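Local coordinates for protein glutathione S-transferase (Xanthomonas axonopodis pv. citri, PDB 6NV6) that binds glutathione and, as a theta-class transferase, probably catalyses its conjugation through sulfur to electrophilic compounds, at residues A[5-10]-A[55-60]; A[15-20]-A[162-167]; A[168-173]-A[201-206]; A[22-27]-A[193-198]; A[83-88]-A[158-163]. All blocks are in the same frame, centred on the assembly; numbering follows the deposited sequence.

Interaction 1: A[5-10]-A[55-60]; sequences TIWGRR and VPTLQD
Thr5, Ile6 and Trp7 pair with Gln59, Leu58 and Thr57 as two neighbouring antiparallel strands of the four-stranded sheet in the thioredoxin-like N-terminal domain. Their axes approach to 4.8 Å, with directions 166° apart. Thr5-Gln59 and Trp7-Thr57 are hydrogen-bonded pairs, and Ile6-Leu58 between them is a non-hydrogen-bonded pair. Thr5 N gives its hydrogen to Gln59 O over 2.8 Å and Gln59 N returns one to Thr5 O; Trp7 and Thr57 exchange the other two bonds, of which Thr57 N to Trp7 O is the longest at 3.2 Å.

Ile6 and Leu58 share one face of the sheet, where Ile6 CG1 meets Leu58 CD2 at 3.5 Å. Both are branched and apolar, as suits a buried face: Ile6 goes on to touch Leu19 and Ala22 of helix 13-25, and Leu58 touches Ile71 of helix 68-79. Thr5, Trp7, Thr57 and Gln59 occupy the partly exposed face, where polar ends and a large amphipathic ring are at ease. The Trp7 indole leans across the neighbouring strand, with Thr57 O and Gln59 CB at its edge. Gln59 CG is anti to the backbone N (chi1 178°), and farther along its extended chain OE1 lies 3.3 Å from Trp7 CH2.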
# COMPACT_ATOMS: atom_id res chain seq x y z
N THR A 5 -10.31 15.52 4.63
CA THR A 5 -10.50 14.62 5.75
C THR A 5 -10.46 13.18 5.26
O THR A 5 -11.03 12.86 4.21
CB THR A 5 -11.81 14.91 6.48
OG1 THR A 5 -11.85 16.30 6.83
CG2 THR A 5 -11.96 14.07 7.73
N ILE A 6 -9.79 12.31 6.02
CA ILE A 6 -9.65 10.90 5.69
C ILE A 6 -10.13 10.09 6.89
O ILE A 6 -9.46 10.06 7.93
CB ILE A 6 -8.21 10.53 5.31
CG1 ILE A 6 -7.77 11.29 4.06
CG2 ILE A 6 -8.06 9.04 5.13
CD1 ILE A 6 -6.28 11.14 3.70
N TRP A 7 -11.28 9.43 6.76
CA TRP A 7 -11.80 8.57 7.81
C TRP A 7 -11.22 7.18 7.67
O TRP A 7 -11.10 6.67 6.55
CB TRP A 7 -13.32 8.48 7.74
CG TRP A 7 -14.07 9.66 8.25
CD1 TRP A 7 -14.60 9.83 9.50
CD2 TRP A 7 -14.40 10.83 7.51
NE1 TRP A 7 -15.23 11.04 9.58
CE2 TRP A 7 -15.12 11.68 8.38
CE3 TRP A 7 -14.15 11.25 6.21
CZ2 TRP A 7 -15.59 12.93 7.97
CZ3 TRP A 7 -14.62 12.48 5.81
CH2 TRP A 7 -15.34 13.31 6.68
N GLY A 8 -10.88 6.57 8.78
CA GLY A 8 -10.54 5.16 8.77
C GLY A 8 -9.43 4.76 9.72
O GLY A 8 -8.56 5.55 10.08
N ARG A 9 -9.48 3.49 10.14
CA ARG A 9 -8.46 2.92 11.02
C ARG A 9 -7.08 2.97 10.36
O ARG A 9 -6.91 2.60 9.20
CB ARG A 9 -8.83 1.48 11.38
N ARG A 10 -6.09 3.44 11.13
CA ARG A 10 -4.73 3.64 10.63
C ARG A 10 -3.95 2.34 10.51
O ARG A 10 -2.85 2.35 9.94
CB ARG A 10 -4.01 4.63 11.54
CG ARG A 10 -4.87 5.86 11.79
CD ARG A 10 -4.26 6.92 12.70
NE ARG A 10 -5.19 8.05 12.81
CZ ARG A 10 -5.60 8.60 13.94
NH1 ARG A 10 -5.15 8.15 15.11
NH2 ARG A 10 -6.45 9.62 13.91
N VAL A 55 -12.15 0.48 4.89
CA VAL A 55 -12.14 1.29 3.69
C VAL A 55 -11.88 2.75 4.12
O VAL A 55 -12.43 3.18 5.13
CB VAL A 55 -13.46 1.18 2.90
CG1 VAL A 55 -14.59 2.06 3.48
CG2 VAL A 55 -13.24 1.43 1.41
N PRO A 56 -10.98 3.46 3.45
CA PRO A 56 -10.88 4.91 3.70
C PRO A 56 -12.01 5.66 3.01
O PRO A 56 -12.43 5.32 1.90
CB PRO A 56 -9.52 5.28 3.10
CG PRO A 56 -9.21 4.20 2.12
CD PRO A 56 -9.83 2.95 2.69
N THR A 57 -12.50 6.70 3.67
CA THR A 57 -13.35 7.70 3.03
C THR A 57 -12.56 9.00 2.95
O THR A 57 -12.12 9.53 3.97
CB THR A 57 -14.65 7.93 3.80
OG1 THR A 57 -15.30 6.67 4.07
CG2 THR A 57 -15.58 8.82 3.01
N LEU A 58 -12.38 9.49 1.73
CA LEU A 58 -11.78 10.80 1.51
C LEU A 58 -12.88 11.82 1.29
O LEU A 58 -13.87 11.54 0.62
CB LEU A 58 -10.84 10.79 0.30
CG LEU A 58 -9.92 12.00 0.05
CD1 LEU A 58 -10.56 13.05 -0.82
CD2 LEU A 58 -9.46 12.65 1.33
N GLN A 59 -12.71 13.00 1.89
CA GLN A 59 -13.53 14.16 1.60
C GLN A 59 -12.62 15.36 1.39
O GLN A 59 -11.78 15.66 2.25
CB GLN A 59 -14.53 14.46 2.72
CG GLN A 59 -15.37 15.70 2.46
CD GLN A 59 -16.54 15.85 3.42
OE1 GLN A 59 -16.82 14.95 4.22
NE2 GLN A 59 -17.22 17.00 3.36
N ASP A 60 -12.76 16.02 0.25
CA ASP A 60 -12.00 17.22 -0.06
C ASP A 60 -12.98 18.17 -0.73
O ASP A 60 -13.25 18.05 -1.93
CB ASP A 60 -10.81 16.93 -0.96
CG ASP A 60 -10.06 18.19 -1.36
OD1 ASP A 60 -10.30 19.25 -0.75
OD2 ASP A 60 -9.23 18.12 -2.29

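Interaction 2: A[15-20]-A[162-167]; sequences VRKALW and DIPLGS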
# COMPACT_ATOMS: atom_id res chain seq x y z
N VAL A 15 -6.14 2.37 4.15
CA VAL A 15 -6.07 3.68 4.77
C VAL A 15 -4.63 4.17 4.78
O VAL A 15 -4.35 5.36 4.57
CB VAL A 15 -6.69 3.62 6.18
CG1 VAL A 15 -6.59 4.96 6.90
CG2 VAL A 15 -8.15 3.14 6.12
N ARG A 16 -3.67 3.26 4.98
CA ARG A 16 -2.27 3.63 4.89
C ARG A 16 -1.95 4.23 3.53
O ARG A 16 -1.21 5.22 3.44
CB ARG A 16 -1.38 2.42 5.15
CG ARG A 16 -1.25 2.00 6.60
CD ARG A 16 -0.44 0.71 6.71
NE ARG A 16 -0.26 0.30 8.09
CZ ARG A 16 -0.71 -0.84 8.60
NH1 ARG A 16 -1.34 -1.71 7.83
NH2 ARG A 16 -0.50 -1.11 9.88
N LYS A 17 -2.48 3.62 2.47
CA LYS A 17 -2.30 4.14 1.12
C LYS A 17 -2.67 5.61 1.04
O LYS A 17 -1.96 6.41 0.42
CB LYS A 17 -3.19 3.38 0.14
CG LYS A 17 -2.79 1.97 -0.17
CD LYS A 17 -3.66 1.51 -1.31
CE LYS A 17 -3.95 0.03 -1.27
NZ LYS A 17 -5.15 -0.21 -2.10
N ALA A 18 -3.78 5.98 1.67
CA ALA A 18 -4.26 7.35 1.58
C ALA A 18 -3.45 8.28 2.48
O ALA A 18 -3.09 9.38 2.05
CB ALA A 18 -5.74 7.40 1.93
N LEU A 19 -3.16 7.85 3.71
CA LEU A 19 -2.37 8.67 4.63
C LEU A 19 -0.99 8.94 4.06
O LEU A 19 -0.51 10.08 4.07
CB LEU A 19 -2.25 8.00 5.99
CG LEU A 19 -3.63 7.75 6.59
CD1 LEU A 19 -3.58 6.86 7.81
CD2 LEU A 19 -4.31 9.08 6.89
N TRP A 20 -0.36 7.90 3.51
CA TRP A 20 0.95 8.07 2.92
C TRP A 20 0.90 9.07 1.76
O TRP A 20 1.77 9.95 1.64
CB TRP A 20 1.47 6.71 2.46
CG TRP A 20 2.80 6.73 1.81
CD1 TRP A 20 3.72 7.73 1.84
CD2 TRP A 20 3.37 5.68 1.02
NE1 TRP A 20 4.82 7.37 1.12
CE2 TRP A 20 4.64 6.11 0.61
CE3 TRP A 20 2.93 4.41 0.63
CZ2 TRP A 20 5.48 5.32 -0.18
CZ3 TRP A 20 3.77 3.62 -0.15
CH2 TRP A 20 5.03 4.07 -0.55
N ASP A 162 3.91 3.13 -6.82
CA ASP A 162 4.51 2.34 -5.76
C ASP A 162 3.67 2.30 -4.48
O ASP A 162 3.94 1.47 -3.60
CB ASP A 162 5.90 2.89 -5.41
CG ASP A 162 6.90 2.69 -6.52
OD1 ASP A 162 6.91 3.49 -7.48
OD2 ASP A 162 7.69 1.72 -6.40
N ILE A 163 2.67 3.16 -4.37
CA ILE A 163 2.02 3.41 -3.10
C ILE A 163 1.09 2.27 -2.68
O ILE A 163 1.17 1.83 -1.53
CB ILE A 163 1.30 4.76 -3.14
CG1 ILE A 163 2.32 5.89 -3.09
CG2 ILE A 163 0.29 4.89 -2.01
CD1 ILE A 163 1.72 7.26 -3.24
N PRO A 164 0.21 1.73 -3.54
CA PRO A 164 -0.67 0.64 -3.07
C PRO A 164 0.08 -0.59 -2.59
O PRO A 164 -0.13 -1.03 -1.44
CB PRO A 164 -1.55 0.35 -4.29
CG PRO A 164 -1.55 1.62 -5.05
CD PRO A 164 -0.19 2.19 -4.89
N LEU A 165 0.97 -1.16 -3.41
CA LEU A 165 1.75 -2.31 -2.94
C LEU A 165 2.71 -1.93 -1.81
O LEU A 165 2.95 -2.73 -0.90
CB LEU A 165 2.53 -2.95 -4.09
CG LEU A 165 3.23 -4.26 -3.74
CD1 LEU A 165 2.23 -5.32 -3.29
CD2 LEU A 165 4.05 -4.76 -4.91
N GLY A 166 3.25 -0.70 -1.84
CA GLY A 166 4.14 -0.26 -0.78
C GLY A 166 3.47 -0.23 0.58
O GLY A 166 4.12 -0.49 1.60
N SER A 167 2.16 0.06 0.62
CA SER A 167 1.46 0.07 1.90
C SER A 167 1.18 -1.34 2.40
O SER A 167 1.08 -1.54 3.62
CB SER A 167 0.17 0.88 1.78
OG SER A 167 0.36 2.08 1.05
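Trp20, Lys17 and Ser167 carry this buried crossing of helix 13-25, from the N-terminal domain, with helix 163-174, from the all-helical C-terminal domain. The short axes pass 8.6 Å apart at 121°. Trp20 CG stands anti to its backbone N (chi1 179°), and the six-membered ring lies against Ile163 and Gly166. Ile163 CG1 sits over one ring face, 4.0 Å from the centroid of the Trp20 six-membered ring, a CH-pi contact, while Ser167 OG lies in plane at the edge, 3.5 Å from Trp20 CE3. Gly166, with no side chain, lets its backbone lie beside the indole. Lys17 supplies a flexible aliphatic arm: its CG packs on Ser167, and its CD rests 3.8 Å from Pro164 CB, crossing the proline at about a right angle. The polar ends look elsewhere, Trp20 NE1 to Glu24 and Lys17 NZ to Asn14 and Asn69.

Ser167 is small enough to sit between Lys17 CG and Trp20 CE3 and turns its hydroxyl back to Ile163 O at 2.7 Å. That carbonyl also accepts from Ser167 N, from the opposite face. The buried hydroxyl is thus satisfied within its own helix, and the two segments meet through van der Waals and CH-pi packing.

Interaction 3: A[168-173]-A[201-206]; sequences FIYAWF and GVMTAL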
# COMPACT_ATOMS: atom_id res chain seq x y z
N PHE A 168 1.03 -2.31 1.50
CA PHE A 168 0.91 -3.70 1.94
C PHE A 168 2.25 -4.27 2.37
O PHE A 168 2.32 -5.01 3.36
CB PHE A 168 0.33 -4.57 0.83
CG PHE A 168 -1.16 -4.47 0.67
CD1 PHE A 168 -2.01 -5.24 1.43
CD2 PHE A 168 -1.71 -3.60 -0.25
CE1 PHE A 168 -3.39 -5.15 1.28
CE2 PHE A 168 -3.09 -3.50 -0.41
CZ PHE A 168 -3.92 -4.28 0.36
N ILE A 169 3.32 -3.92 1.65
CA ILE A 169 4.59 -4.61 1.83
C ILE A 169 5.21 -4.30 3.18
O ILE A 169 6.10 -5.04 3.64
CB ILE A 169 5.57 -4.27 0.69
CG1 ILE A 169 6.33 -5.52 0.27
CG2 ILE A 169 6.52 -3.16 1.10
CD1 ILE A 169 5.46 -6.52 -0.46
N TYR A 170 4.74 -3.25 3.85
CA TYR A 170 5.07 -3.07 5.26
C TYR A 170 4.56 -4.25 6.09
O TYR A 170 5.31 -4.85 6.87
CB TYR A 170 4.49 -1.75 5.77
CG TYR A 170 4.63 -1.59 7.27
CD1 TYR A 170 5.88 -1.49 7.86
CD2 TYR A 170 3.50 -1.53 8.09
CE1 TYR A 170 6.02 -1.34 9.21
CE2 TYR A 170 3.63 -1.38 9.45
CZ TYR A 170 4.89 -1.28 10.01
OH TYR A 170 5.03 -1.12 11.36
N ALA A 171 3.29 -4.61 5.91
CA ALA A 171 2.75 -5.77 6.62
C ALA A 171 3.53 -7.03 6.26
O ALA A 171 3.89 -7.82 7.14
CB ALA A 171 1.27 -5.93 6.30
N TRP A 172 3.80 -7.23 4.97
CA TRP A 172 4.53 -8.41 4.53
C TRP A 172 5.84 -8.60 5.28
O TRP A 172 6.16 -9.70 5.73
CB TRP A 172 4.79 -8.32 3.02
CG TRP A 172 5.67 -9.42 2.48
CD1 TRP A 172 6.99 -9.31 2.09
CD2 TRP A 172 5.30 -10.78 2.25
NE1 TRP A 172 7.45 -10.53 1.63
CE2 TRP A 172 6.43 -11.44 1.72
CE3 TRP A 172 4.12 -11.51 2.43
CZ2 TRP A 172 6.41 -12.79 1.37
CZ3 TRP A 172 4.11 -12.85 2.09
CH2 TRP A 172 5.25 -13.47 1.56
N PHE A 173 6.62 -7.54 5.44
CA PHE A 173 7.96 -7.69 5.97
C PHE A 173 8.01 -7.67 7.49
O PHE A 173 8.95 -8.23 8.08
CB PHE A 173 8.88 -6.60 5.40
CG PHE A 173 9.43 -6.92 4.03
CD1 PHE A 173 10.29 -8.00 3.85
CD2 PHE A 173 9.07 -6.16 2.93
CE1 PHE A 173 10.79 -8.30 2.60
CE2 PHE A 173 9.57 -6.45 1.67
CZ PHE A 173 10.43 -7.52 1.51
N GLY A 201 2.99 7.75 7.34
CA GLY A 201 1.75 7.31 6.73
C GLY A 201 1.50 5.82 6.78
O GLY A 201 0.35 5.39 6.86
N VAL A 202 2.56 5.01 6.74
CA VAL A 202 2.42 3.57 6.56
C VAL A 202 2.87 2.80 7.80
O VAL A 202 2.20 1.85 8.22
CB VAL A 202 3.19 3.10 5.31
CG1 VAL A 202 3.05 1.59 5.10
CG2 VAL A 202 2.69 3.84 4.10
N MET A 203 3.99 3.18 8.40
CA MET A 203 4.59 2.32 9.42
C MET A 203 3.93 2.60 10.77
O MET A 203 4.50 3.21 11.68
CB MET A 203 6.10 2.51 9.47
CG MET A 203 6.77 2.27 8.12
SD MET A 203 8.50 2.72 8.04
CE MET A 203 9.18 1.37 9.00
N THR A 204 2.72 2.10 10.90
CA THR A 204 1.90 2.26 12.08
C THR A 204 1.85 0.93 12.84
O THR A 204 2.48 -0.06 12.47
CB THR A 204 0.50 2.75 11.70
OG1 THR A 204 -0.16 1.76 10.89
CG2 THR A 204 0.59 4.06 10.92
N ALA A 205 1.10 0.93 13.94
CA ALA A 205 0.90 -0.29 14.71
C ALA A 205 0.40 -1.41 13.80
O ALA A 205 -0.64 -1.28 13.15
CB ALA A 205 -0.08 -0.03 15.85
N LEU A 206 1.14 -2.51 13.75
CA LEU A 206 0.80 -3.61 12.84
C LEU A 206 -0.14 -4.59 13.55
O LEU A 206 0.17 -5.76 13.79
CB LEU A 206 2.05 -4.28 12.31
CG LEU A 206 1.77 -5.05 11.01
CD1 LEU A 206 1.24 -4.11 9.92
CD2 LEU A 206 2.99 -5.83 10.51
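The C-terminal tail that follows helix 196-201 folds round Tyr170 of helix 163-174, touching it through Val202, Met203, Thr204 and Leu206. An inverse gamma turn centred on Met203, with Thr204 N bonded to Val202 O, bends the tail at the ring. Tyr170 CG is anti to the backbone N (chi1 172°), and the side chain points from the helix into the bend.

Met203 lies over one face of the phenol, its CA 3.8 Å from the centroid of the Tyr170 ring and displaced toward the rim, in a CH-pi contact. The methionine chain crosses the tyrosine at about a right angle, bringing Met203 CG to 3.8 Å from Tyr170 CE1. Val202 and Leu206 instead slide past the tyrosine in opposite directions to it. Val202 CG1 lies 3.7 Å from Tyr170 CB, near the root of the side chain, and Leu206 CD1 reaches Tyr170 CE2 at the same separation. Leu206 also spans to the next helical residue, with CD1 4.1 Å from Ala171 CB; the small alanine lets the leucine methyls settle against the helix.

Between Met203 and Leu206, Thr204 OG1 bonds Arg10 O and Arg16 NH2, tying the tail to the N-terminal domain. At the ring's end, Tyr170 OH donates to Thr204 O over 3.0 Å, from 21° out of the carbonyl plane. A tyrosine suits this place because it is flat and apolar enough to pack under the turn and long enough to reach that carbonyl: the apolar contacts hold the tail along the ring, while the directional bond fixes where the tyrosine hydroxyl meets the tail's backbone.

Interaction 4: A[22-27]-A[193-198]; sequences AEEAGV and RVRPAY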
# COMPACT_ATOMS: atom_id res chain seq x y z
N ALA A 22 -1.42 11.49 1.19
CA ALA A 22 -1.59 12.79 1.82
C ALA A 22 -0.25 13.33 2.30
O ALA A 22 0.14 14.45 1.95
CB ALA A 22 -2.58 12.68 2.98
N GLU A 23 0.47 12.52 3.08
CA GLU A 23 1.75 12.95 3.64
C GLU A 23 2.75 13.32 2.55
O GLU A 23 3.42 14.35 2.64
CB GLU A 23 2.31 11.86 4.55
CG GLU A 23 1.53 11.70 5.84
CD GLU A 23 1.92 12.72 6.90
OE1 GLU A 23 3.11 13.12 6.92
OE2 GLU A 23 1.04 13.13 7.70
N GLU A 24 2.85 12.50 1.49
CA GLU A 24 3.75 12.83 0.38
C GLU A 24 3.45 14.20 -0.22
O GLU A 24 4.34 14.87 -0.74
CB GLU A 24 3.66 11.77 -0.72
CG GLU A 24 4.26 10.40 -0.40
CD GLU A 24 5.79 10.39 -0.31
OE1 GLU A 24 6.43 11.40 -0.67
OE2 GLU A 24 6.35 9.36 0.11
N ALA A 25 2.19 14.63 -0.16
CA ALA A 25 1.76 15.88 -0.77
C ALA A 25 1.93 17.07 0.15
O ALA A 25 1.91 18.21 -0.33
CB ALA A 25 0.29 15.78 -1.19
N GLY A 26 2.07 16.85 1.45
CA GLY A 26 2.28 17.93 2.39
C GLY A 26 1.05 18.72 2.75
O GLY A 26 1.18 19.72 3.47
N VAL A 27 -0.13 18.31 2.29
CA VAL A 27 -1.32 19.13 2.46
C VAL A 27 -1.83 19.05 3.90
O VAL A 27 -1.57 18.10 4.65
CB VAL A 27 -2.43 18.73 1.47
CG1 VAL A 27 -2.00 19.04 0.04
CG2 VAL A 27 -2.78 17.26 1.64
N ARG A 193 11.42 2.91 3.18
CA ARG A 193 11.53 3.21 4.60
C ARG A 193 12.31 4.49 4.88
O ARG A 193 12.11 5.09 5.93
CB ARG A 193 12.16 2.02 5.33
CG ARG A 193 11.16 0.89 5.57
CD ARG A 193 11.66 -0.19 6.53
NE ARG A 193 13.12 -0.23 6.66
CZ ARG A 193 13.92 -1.08 6.01
NH1 ARG A 193 13.43 -1.97 5.17
NH2 ARG A 193 15.23 -1.03 6.21
N VAL A 194 13.14 4.95 3.94
CA VAL A 194 13.84 6.21 4.18
C VAL A 194 12.94 7.43 3.99
O VAL A 194 13.32 8.53 4.41
CB VAL A 194 15.08 6.36 3.28
CG1 VAL A 194 15.88 5.07 3.25
CG2 VAL A 194 14.69 6.79 1.86
N ARG A 195 11.76 7.27 3.38
CA ARG A 195 10.87 8.41 3.16
C ARG A 195 10.11 8.75 4.44
O ARG A 195 9.50 7.86 5.04
CB ARG A 195 9.88 8.12 2.04
CG ARG A 195 10.51 7.67 0.75
CD ARG A 195 9.46 7.44 -0.31
NE ARG A 195 8.91 8.71 -0.76
CZ ARG A 195 9.44 9.43 -1.74
NH1 ARG A 195 10.52 9.00 -2.37
NH2 ARG A 195 8.89 10.57 -2.10
N PRO A 196 10.12 10.01 4.89
CA PRO A 196 9.32 10.36 6.08
C PRO A 196 7.83 10.15 5.88
O PRO A 196 7.16 9.65 6.79
CB PRO A 196 9.66 11.84 6.32
CG PRO A 196 10.97 12.05 5.64
CD PRO A 196 10.99 11.12 4.46
N ALA A 197 7.30 10.51 4.70
CA ALA A 197 5.88 10.32 4.43
C ALA A 197 5.50 8.85 4.58
O ALA A 197 4.39 8.54 5.05
CB ALA A 197 5.52 10.82 3.04
N TYR A 198 6.41 7.95 4.23
CA TYR A 198 6.15 6.53 4.42
C TYR A 198 6.21 6.14 5.89
O TYR A 198 5.42 5.32 6.37
CB TYR A 198 7.15 5.72 3.60
CG TYR A 198 6.92 4.23 3.60
CD1 TYR A 198 5.98 3.65 2.75
CD2 TYR A 198 7.67 3.40 4.42
CE1 TYR A 198 5.79 2.29 2.72
CE2 TYR A 198 7.48 2.04 4.41
CZ TYR A 198 6.54 1.48 3.56
OH TYR A 198 6.35 0.11 3.55
O HOH W 1 8.70 11.62 1.83
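Glu24 OE2 is gripped by two donors: Arg195 NE at 2.8 Å, and the indole NE1 of Trp20, one turn back on its own helix. The NE of Arg195 comes in on the syn side of the carboxylate. Glu24 OE1 takes the neighbouring nitrogen, Arg195 NH2, at 3.0 Å in an almost straight bond of 176°. The guanidinium therefore meets the glutamate side-on, one nitrogen to each oxygen, although the two planes are turned 40° apart and OE1 is approached from above the carboxylate plane. A bend at chi3 of Arg195 (72°) places NE for this grip, and the guanidinium also makes a cation-pi contact with Phe158.

The salt bridge joins the C-terminal end of helix 13-25, in the thioredoxin-like domain, to the start of helix 196-201 in the helical domain, where Arg195 holds the N-cap position. The carboxylate lies close to that helix start, whose N-H groups would favour a negative charge; one water makes weak bonds to both Glu24 OE1 and Ala197 N. Ala197 fits where the two segments' backbones come nearest, its small CB lying 3.7 Å from Glu23 CB and 3.4 Å from Glu24 CD. Glu23, whose CB makes this apolar touch, sends its own carboxylate elsewhere, to a salt bridge with Arg200 and a hydrogen bond with Tyr29.

Interaction 5: A[83-88]-A[158-163]; sequences LYPQAP and FAMGDI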
# COMPACT_ATOMS: atom_id res chain seq x y z
N LEU A 83 4.30 13.10 -8.10
CA LEU A 83 3.91 11.71 -7.95
C LEU A 83 3.03 11.20 -9.08
O LEU A 83 2.77 9.99 -9.14
CB LEU A 83 3.17 11.52 -6.63
CG LEU A 83 4.09 11.59 -5.43
CD1 LEU A 83 3.46 10.86 -4.25
CD2 LEU A 83 5.47 11.02 -5.77
N TYR A 84 2.57 12.08 -9.97
CA TYR A 84 1.67 11.72 -11.05
C TYR A 84 2.38 11.95 -12.37
O TYR A 84 2.42 13.09 -12.87
CB TYR A 84 0.38 12.55 -10.96
CG TYR A 84 -0.64 12.32 -12.05
CD1 TYR A 84 -0.54 12.97 -13.28
CD2 TYR A 84 -1.73 11.47 -11.86
CE1 TYR A 84 -1.46 12.77 -14.28
CE2 TYR A 84 -2.67 11.26 -12.86
CZ TYR A 84 -2.53 11.92 -14.07
OH TYR A 84 -3.44 11.74 -15.08
N PRO A 85 3.01 10.93 -12.96
CA PRO A 85 3.67 11.10 -14.26
C PRO A 85 2.69 11.61 -15.32
O PRO A 85 1.59 11.07 -15.48
CB PRO A 85 4.19 9.70 -14.59
CG PRO A 85 4.25 8.98 -13.30
CD PRO A 85 3.14 9.55 -12.46
N GLN A 86 3.10 12.66 -16.03
CA GLN A 86 2.17 13.31 -16.96
C GLN A 86 2.06 12.58 -18.29
O GLN A 86 0.99 12.59 -18.90
CB GLN A 86 2.58 14.77 -17.16
CG GLN A 86 2.04 15.71 -16.06
CD GLN A 86 0.56 16.10 -16.25
OE1 GLN A 86 -0.20 15.44 -16.98
NE2 GLN A 86 0.15 17.17 -15.58
N ALA A 87 3.12 11.93 -18.75
CA ALA A 87 3.01 11.16 -19.99
C ALA A 87 2.26 9.86 -19.75
O ALA A 87 2.65 9.08 -18.86
CB ALA A 87 4.38 10.85 -20.58
N PRO A 88 1.20 9.57 -20.52
CA PRO A 88 0.42 8.35 -20.26
C PRO A 88 1.26 7.09 -20.25
O PRO A 88 1.03 6.20 -19.43
CB PRO A 88 -0.60 8.35 -21.41
CG PRO A 88 -0.77 9.81 -21.75
CD PRO A 88 0.58 10.43 -21.55
N PHE A 158 10.35 6.98 -7.97
CA PHE A 158 9.15 6.73 -7.17
C PHE A 158 7.99 7.61 -7.64
O PHE A 158 8.17 8.76 -8.05
CB PHE A 158 9.50 6.98 -5.70
CG PHE A 158 8.31 7.09 -4.79
CD1 PHE A 158 7.68 8.30 -4.60
CD2 PHE A 158 7.87 5.99 -4.06
CE1 PHE A 158 6.60 8.42 -3.73
CE2 PHE A 158 6.79 6.10 -3.19
CZ PHE A 158 6.15 7.32 -3.02
N ALA A 159 6.78 7.06 -7.58
CA ALA A 159 5.56 7.81 -7.90
C ALA A 159 4.37 7.04 -7.33
O ALA A 159 4.54 6.05 -6.60
CB ALA A 159 5.44 8.04 -9.41
N MET A 160 3.16 7.50 -7.65
CA MET A 160 1.94 6.94 -7.07
C MET A 160 1.84 5.44 -7.26
O MET A 160 1.23 4.74 -6.43
CB MET A 160 0.73 7.61 -7.72
CG MET A 160 0.76 7.54 -9.25
SD MET A 160 -0.77 8.05 -10.03
CE MET A 160 -1.22 9.30 -8.86
N GLY A 161 2.43 4.92 -8.34
CA GLY A 161 2.33 3.50 -8.64
C GLY A 161 2.94 2.62 -7.57
O GLY A 161 2.52 1.46 -7.41
N ASP A 162 3.91 3.13 -6.82
CA ASP A 162 4.51 2.34 -5.76
C ASP A 162 3.67 2.30 -4.48
O ASP A 162 3.94 1.47 -3.60
CB ASP A 162 5.90 2.89 -5.41
CG ASP A 162 6.90 2.69 -6.52
OD1 ASP A 162 6.91 3.49 -7.48
OD2 ASP A 162 7.69 1.72 -6.40
N ILE A 163 2.67 3.16 -4.37
CA ILE A 163 2.02 3.41 -3.10
C ILE A 163 1.09 2.27 -2.68
O ILE A 163 1.17 1.83 -1.53
CB ILE A 163 1.30 4.76 -3.14
CG1 ILE A 163 2.32 5.89 -3.09
CG2 ILE A 163 0.29 4.89 -2.01
CD1 ILE A 163 1.72 7.26 -3.24
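Leu83 and Ala159, their CA atoms 4.2 Å apart, bring two loops together, and one backbone bond joins them: Met160 N donates to Leu83 O at 2.9 Å, in the carbonyl plane and on a lone pair. The loop of 83-88 links helix 68-79 to helix 88-118, and so connects the thioredoxin-like and helical domains; that of 158-163 leads into helix 163-174.

Both Leu83 methyls meet Phe158, CD2 at 3.5 Å from Phe158 CE1, and CD1 also reaches Ile163 CD1 at 4.1 Å, the two aliphatic chains crossing at about a right angle. Met160 CG takes the crowded position between backbone N and carbonyl carbon (chi1 54°), and the flexible thioether then runs side by side with Tyr84, pointing the same way. Its CE touches the ring edge 3.7 Å from Tyr84 CD2, while Met160 SD stands obliquely, 5.1 Å from the centroid of the Tyr84 ring, in a Met-aromatic contact. Pro85 packs through CD, 4.1 Å from Ala159 CB, an alanine being small enough to let the loops come this close.

The one directional bond ties Met160 N to Leu83 O, and the rest of the contact is apolar packing of leucine, methionine, proline and aromatic groups round it.

From the N terminus, interaction 1 closes the first loop, joining 5-10 to 55-60 within the sheet. Interactions 2 and 4 both start from helix 13-25 inside that loop and end in the C-terminal domain, so they cross interaction 1 and each other. Interaction 5, from the linker at 83-88, closes at 158-163 and nests inside interaction 4; it shares Asp162 and Ile163 with interaction 2. Interaction 3 continues along helix 163-174 and crosses interaction 4, bringing the tail at 201-206 back beside Arg10 and Arg16. Trp20 touches both Tyr198 and Phe158, so interactions 2, 4 and 5 meet around it at the domain interface.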